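PDB 2PFZ: putative exported protein from Bordetella pertussis Tohama I, which binds pyroglutamic acid in the periplasm, probably as the solute receptor that delivers it to a tripartite ATP-independent (TRAP) transporter. Local coordinates for residues N13-L19 against Y115-P120; Y88-F92 against W240-Q244. All coordinates share one frame; numbering follows the deposited sequence.

Contact 1: residues N13-L19 against Y115-P120. With PCA (pyroglutamic acid), chain B.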
loop_
_atom_site.group_PDB
_atom_site.type_symbol
_atom_site.label_atom_id
_atom_site.label_comp_id
_atom_site.label_asym_id
_atom_site.label_seq_id
_atom_site.Cartn_x
_atom_site.Cartn_y
_atom_site.Cartn_z
ATOM N N ASN A 13 -5.533 6.818 -10.152
ATOM C CA ASN A 13 -5.278 6.436 -8.768
ATOM C C ASN A 13 -4.624 7.560 -7.943
ATOM O O ASN A 13 -3.722 8.285 -8.431
ATOM C CB ASN A 13 -4.487 5.134 -8.748
ATOM C CG ASN A 13 -3.960 4.774 -7.369
ATOM O OD1 ASN A 13 -4.627 4.082 -6.581
ATOM N ND2 ASN A 13 -2.775 5.250 -7.070
ATOM N N LEU A 14 -5.096 7.708 -6.703
ATOM C CA LEU A 14 -4.623 8.762 -5.789
ATOM C C LEU A 14 -3.082 8.820 -5.645
ATOM O O LEU A 14 -2.505 9.920 -5.645
ATOM C CB LEU A 14 -5.336 8.691 -4.411
ATOM C CG LEU A 14 -4.957 7.583 -3.405
ATOM C CD1 LEU A 14 -3.813 8.005 -2.476
ATOM C CD2 LEU A 14 -6.168 7.101 -2.593
ATOM N N HIS A 15 -2.403 7.670 -5.548
ATOM C CA HIS A 15 -0.925 7.694 -5.447
ATOM C C HIS A 15 -0.278 8.245 -6.718
ATOM O O HIS A 15 0.757 8.898 -6.652
ATOM C CB HIS A 15 -0.339 6.304 -5.203
ATOM C CG HIS A 15 -0.664 5.738 -3.854
ATOM N ND1 HIS A 15 0.011 6.096 -2.707
ATOM C CD2 HIS A 15 -1.620 4.856 -3.469
ATOM C CE1 HIS A 15 -0.498 5.443 -1.677
ATOM N NE2 HIS A 15 -1.485 4.680 -2.114
ATOM N N VAL A 16 -0.894 7.963 -7.872
ATOM C CA VAL A 16 -0.317 8.353 -9.170
ATOM C C VAL A 16 -0.632 9.819 -9.476
ATOM O O VAL A 16 0.223 10.551 -10.017
ATOM C CB VAL A 16 -0.772 7.415 -10.305
ATOM C CG1 VAL A 16 -0.021 7.726 -11.601
ATOM C CG2 VAL A 16 -0.511 5.950 -9.906
ATOM N N GLU A 17 -1.861 10.240 -9.159
ATOM C CA GLU A 17 -2.191 11.667 -9.116
ATOM C C GLU A 17 -1.127 12.413 -8.301
ATOM O O GLU A 17 -0.627 13.442 -8.748
ATOM C CB GLU A 17 -3.575 11.903 -8.510
ATOM C CG GLU A 17 -3.961 13.395 -8.425
ATOM C CD GLU A 17 -5.377 13.613 -7.869
ATOM O OE1 GLU A 17 -5.776 14.792 -7.639
ATOM O OE2 GLU A 17 -6.097 12.608 -7.657
ATOM N N ASN A 18 -0.762 11.887 -7.129
ATOM C CA ASN A 18 0.266 12.528 -6.278
ATOM C C ASN A 18 1.630 12.500 -6.969
ATOM O O ASN A 18 2.399 13.488 -6.925
ATOM C CB ASN A 18 0.361 11.827 -4.908
ATOM C CG ASN A 18 1.154 12.601 -3.894
ATOM O OD1 ASN A 18 1.028 13.822 -3.777
ATOM N ND2 ASN A 18 1.956 11.897 -3.125
ATOM N N LEU A 19 1.957 11.346 -7.565
ATOM C CA LEU A 19 3.259 11.187 -8.243
ATOM C C LEU A 19 3.394 12.193 -9.389
ATOM O O LEU A 19 4.494 12.695 -9.665
ATOM C CB LEU A 19 3.435 9.771 -8.808
ATOM C CG LEU A 19 3.867 8.705 -7.796
ATOM C CD1 LEU A 19 3.568 7.301 -8.372
ATOM C CD2 LEU A 19 5.346 8.848 -7.490
ATOM N N TYR A 115 9.745 8.964 0.096
ATOM C CA TYR A 115 8.552 9.231 0.879
ATOM C C TYR A 115 7.633 8.021 0.861
ATOM O O TYR A 115 7.807 7.138 0.036
ATOM C CB TYR A 115 7.851 10.471 0.387
ATOM C CG TYR A 115 7.131 10.366 -0.935
ATOM C CD1 TYR A 115 7.773 10.707 -2.135
ATOM C CD2 TYR A 115 5.776 9.982 -0.990
ATOM C CE1 TYR A 115 7.095 10.664 -3.345
ATOM C CE2 TYR A 115 5.084 9.948 -2.210
ATOM C CZ TYR A 115 5.762 10.284 -3.379
ATOM O OH TYR A 115 5.100 10.248 -4.592
ATOM N N SER A 116 6.696 7.971 1.806
ATOM C CA SER A 116 5.790 6.829 1.921
ATOM C C SER A 116 4.389 7.346 2.237
ATOM O O SER A 116 4.246 8.245 3.079
ATOM C CB SER A 116 6.264 5.881 3.031
ATOM O OG SER A 116 5.467 4.683 3.126
ATOM N N VAL A 117 3.375 6.835 1.526
ATOM C CA VAL A 117 2.014 7.245 1.827
ATOM C C VAL A 117 1.043 6.093 1.985
ATOM O O VAL A 117 1.143 5.098 1.298
ATOM C CB VAL A 117 1.439 8.458 0.989
ATOM C CG1 VAL A 117 2.455 9.144 0.014
ATOM C CG2 VAL A 117 0.058 8.219 0.408
ATOM N N ALA A 118 0.127 6.246 2.933
ATOM C CA ALA A 118 -0.831 5.187 3.234
ATOM C C ALA A 118 -1.969 5.178 2.232
ATOM O O ALA A 118 -2.515 6.222 1.900
ATOM C CB ALA A 118 -1.401 5.371 4.645
ATOM N N TRP A 119 -2.314 3.980 1.767
ATOM C CA TRP A 119 -3.593 3.720 1.110
ATOM C C TRP A 119 -4.687 3.901 2.176
ATOM O O TRP A 119 -4.402 3.852 3.374
ATOM C CB TRP A 119 -3.642 2.263 0.630
ATOM C CG TRP A 119 -2.861 1.948 -0.626
ATOM C CD1 TRP A 119 -1.557 1.561 -0.708
ATOM C CD2 TRP A 119 -3.373 1.935 -1.949
ATOM N NE1 TRP A 119 -1.210 1.304 -2.016
ATOM C CE2 TRP A 119 -2.308 1.550 -2.809
ATOM C CE3 TRP A 119 -4.614 2.244 -2.508
ATOM C CZ2 TRP A 119 -2.467 1.436 -4.184
ATOM C CZ3 TRP A 119 -4.770 2.139 -3.879
ATOM C CH2 TRP A 119 -3.704 1.726 -4.702
ATOM N N PRO A 120 -5.947 4.109 1.748
ATOM C CA PRO A 120 -7.060 4.196 2.714
ATOM C C PRO A 120 -7.322 2.897 3.506
ATOM O O PRO A 120 -6.810 1.821 3.159
ATOM C CB PRO A 120 -8.243 4.586 1.836
ATOM C CG PRO A 120 -7.553 5.254 0.581
ATOM C CD PRO A 120 -6.403 4.370 0.371
HETATM N N PCA B . -5.234 -1.079 -3.202
HETATM C CA PCA B . -4.047 -1.821 -3.669
HETATM C CB PCA B . -3.124 -2.170 -2.501
HETATM C CG PCA B . -3.808 -1.648 -1.252
HETATM C CD PCA B . -5.035 -0.960 -1.776
HETATM O OE PCA B . -5.803 -0.302 -1.058
HETATM C C PCA B . -4.548 -3.120 -4.257
HETATM O O PCA B . -3.847 -3.809 -5.010
HETATM O OXT PCA B . -5.697 -3.494 -3.968
HETATM O O HOH W 1 2.497 9.235 -4.430
#
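H15 lays the NE2 end of its imidazole over one face of the W119 indole, in an edge-to-face pair whose planes stand at 58°. NE2 of H15 comes within 3.3 Å of CE2 of W119, while the opposite face of the indole carries the pyroglutamic acid, whose CD lies 3.3 Å from CD2 of W119. A tryptophan suits this place because its broad flat ring offers one face to the ligand and the other to H15. The indole is further held by NE1, which is hydrogen-bonded to N208. H15 reaches it with CG anti to its own carbonyl carbon (chi1 -68°), a turn that also brings CE1 to 3.4 Å from the backbone O of V117, near the imidazole plane. CG2 of V117 also comes within 3.5 Å of CE1 of H15, but from out of the ring plane.

In this periplasmic-binding-protein fold, the first turns of helix 14-30 run roughly antiparallel to the end of strand 111-118, where the chain leaves the sheet and enters the ligand pocket. CD2 of L14 packs on CG of P120 at 3.9 Å. Farther along, a water bridges the segments: it donates to O of H15 (2.8 Å), accepts from ND2 of N18 (3.0 Å) and is hydrogen-bonded to OH of Y115 (2.8 Å). The N18 amide also bonds to A235 and R238, so its orientation is fixed from several sides.

Contact 2: residues Y88-F92 against W240-Q244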
loop_
_atom_site.group_PDB
_atom_site.type_symbol
_atom_site.label_atom_id
_atom_site.label_comp_id
_atom_site.label_asym_id
_atom_site.label_seq_id
_atom_site.Cartn_x
_atom_site.Cartn_y
_atom_site.Cartn_z
ATOM N N TYR A 88 -5.845 6.730 10.189
ATOM C CA TYR A 88 -4.749 7.536 9.618
ATOM C C TYR A 88 -3.701 7.975 10.656
ATOM O O TYR A 88 -2.504 7.930 10.388
ATOM C CB TYR A 88 -5.301 8.717 8.831
ATOM C CG TYR A 88 -5.758 8.338 7.438
ATOM C CD1 TYR A 88 -4.834 8.198 6.398
ATOM C CD2 TYR A 88 -7.111 8.064 7.158
ATOM C CE1 TYR A 88 -5.230 7.839 5.100
ATOM C CE2 TYR A 88 -7.516 7.711 5.848
ATOM C CZ TYR A 88 -6.562 7.594 4.839
ATOM O OH TYR A 88 -6.945 7.264 3.553
ATOM N N ASP A 89 -4.133 8.411 11.831
ATOM C CA ASP A 89 -3.177 8.836 12.853
ATOM C C ASP A 89 -2.336 7.671 13.366
ATOM O O ASP A 89 -1.097 7.769 13.486
ATOM C CB ASP A 89 -3.903 9.527 14.017
ATOM C CG ASP A 89 -2.960 9.914 15.138
ATOM O OD1 ASP A 89 -2.070 10.746 14.897
ATOM O OD2 ASP A 89 -3.122 9.379 16.252
ATOM N N ALA A 90 -2.995 6.563 13.685
ATOM C CA ALA A 90 -2.242 5.385 14.141
ATOM C C ALA A 90 -1.319 4.902 13.037
ATOM O O ALA A 90 -0.177 4.498 13.291
ATOM C CB ALA A 90 -3.198 4.276 14.576
ATOM N N SER A 91 -1.794 4.958 11.796
ATOM C CA SER A 91 -0.978 4.538 10.654
ATOM C C SER A 91 0.265 5.431 10.502
ATOM O O SER A 91 1.369 4.921 10.276
ATOM C CB SER A 91 -1.782 4.611 9.352
ATOM O OG SER A 91 -0.953 4.271 8.230
ATOM N N PHE A 92 0.084 6.748 10.593
ATOM C CA PHE A 92 1.257 7.641 10.536
ATOM C C PHE A 92 2.249 7.374 11.688
ATOM O O PHE A 92 3.478 7.376 11.530
ATOM C CB PHE A 92 0.844 9.112 10.518
ATOM C CG PHE A 92 1.966 10.020 10.100
ATOM C CD1 PHE A 92 2.284 10.152 8.758
ATOM C CD2 PHE A 92 2.726 10.683 11.046
ATOM C CE1 PHE A 92 3.341 10.945 8.352
ATOM C CE2 PHE A 92 3.782 11.490 10.656
ATOM C CZ PHE A 92 4.085 11.625 9.309
ATOM N N TRP A 240 -0.633 11.875 1.986
ATOM C CA TRP A 240 -1.424 11.515 3.176
ATOM C C TRP A 240 -2.723 12.322 3.202
ATOM O O TRP A 240 -3.792 11.788 3.534
ATOM C CB TRP A 240 -0.622 11.731 4.467
ATOM C CG TRP A 240 0.355 10.631 4.714
ATOM C CD1 TRP A 240 1.598 10.480 4.142
ATOM C CD2 TRP A 240 0.177 9.516 5.596
ATOM N NE1 TRP A 240 2.198 9.335 4.615
ATOM C CE2 TRP A 240 1.343 8.722 5.507
ATOM C CE3 TRP A 240 -0.853 9.119 6.467
ATOM C CZ2 TRP A 240 1.503 7.537 6.242
ATOM C CZ3 TRP A 240 -0.692 7.926 7.200
ATOM C CH2 TRP A 240 0.469 7.162 7.090
ATOM N N LYS A 241 -2.603 13.605 2.857
ATOM C CA LYS A 241 -3.741 14.515 2.735
ATOM C C LYS A 241 -4.800 13.988 1.768
ATOM O O LYS A 241 -5.980 13.856 2.136
ATOM C CB LYS A 241 -3.244 15.917 2.314
ATOM C CG LYS A 241 -4.322 16.997 2.161
ATOM C CD LYS A 241 -3.726 18.257 1.481
ATOM C CE LYS A 241 -4.807 19.325 1.170
ATOM N NZ LYS A 241 -5.717 19.626 2.327
ATOM N N LEU A 242 -4.388 13.668 0.542
ATOM C CA LEU A 242 -5.340 13.237 -0.492
ATOM C C LEU A 242 -5.927 11.854 -0.195
ATOM O O LEU A 242 -7.087 11.590 -0.515
ATOM C CB LEU A 242 -4.715 13.281 -1.889
ATOM C CG LEU A 242 -4.539 14.655 -2.600
ATOM C CD1 LEU A 242 -4.020 15.875 -1.721
ATOM C CD2 LEU A 242 -3.650 14.477 -3.833
ATOM N N SER A 243 -5.137 10.996 0.447
ATOM C CA SER A 243 -5.594 9.660 0.784
ATOM C C SER A 243 -6.774 9.751 1.747
ATOM O O SER A 243 -7.828 9.161 1.506
ATOM C CB SER A 243 -4.461 8.855 1.426
ATOM O OG SER A 243 -4.877 7.502 1.619
ATOM N N GLN A 244 -6.607 10.530 2.808
ATOM C CA GLN A 244 -7.663 10.655 3.839
ATOM C C GLN A 244 -8.872 11.403 3.303
ATOM O O GLN A 244 -10.010 10.976 3.517
ATOM C CB GLN A 244 -7.122 11.385 5.053
ATOM C CG GLN A 244 -8.197 11.609 6.147
ATOM C CD GLN A 244 -7.622 12.208 7.408
ATOM O OE1 GLN A 244 -8.367 12.716 8.253
ATOM N NE2 GLN A 244 -6.302 12.137 7.565
#
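The short helical segments 88-92 and 240-244 run roughly antiparallel, at 148°, with their axes 12.1 Å apart at closest approach. That is a wide spacing for two helices, and long side chains bridge it; the nearest CA pair is that of Y88 and Q244, 7.2 Å apart.

Y88 spans the gap with its whole ring. Its CG lies anti to the carbonyl carbon, which sends the phenol across to the other helix, where OH of Y88 donates a hydrogen bond of 2.8 Å to OG of S243. The serine in turn bonds to O of A118, so its small hydroxyl links the tyrosine to the strand end. Over one face of the phenol lies the aliphatic part of Q244: its CB sits 3.7 Å from the ring centroid and only 8° off the normal, a CH-pi contact. The extended glutamine then runs back along the ring, and its amide plane lies nearly parallel to the phenol, with NE2 of Q244 3.8 Å from CG of Y88.

Here the opening turn of helix 88-107 packs against the long helix 222-256, with the end of strand 111-118 reaching in beside them: S91 and W240 both touch A118. W240 reaches towards helix 88-107, where its indole meets F92 and S91. F92 turns its edge to the indole face in a T-shaped pair, the planes at 84° and CD1 of F92 3.7 Å from CE2 of W240. At the rim of the indole, OG of S91 approaches CH2 of W240 to 3.4 Å, a position where a small residue leaves room for the ring. Tryptophan serves both sides, since its far end packs on helix 88-107 while NE1 is hydrogen-bonded to O of S116.

In the fold
From the N terminus, the chain enters helix 14-30 and, after 95 intervening residues, returns along strand 111-118 to close contact 1. Within that loop helix 88-107 begins, and its first turn is met by helix 222-256 much later in the chain, so that contact 2 closes a longer loop of 147 residues. The two loops therefore cross rather than nest. Helix 88-107 leads directly into strand 111-118, and the contacts, with centres about 10 Å apart, meet at that strand, whose end faces helix 14-30 in contact 1 while its backbone also holds helix 222-256 of contact 2. Together they tie two early helices and the long late helix to an edge strand of the three-stranded antiparallel sheet, beside the pyroglutamic acid pocket.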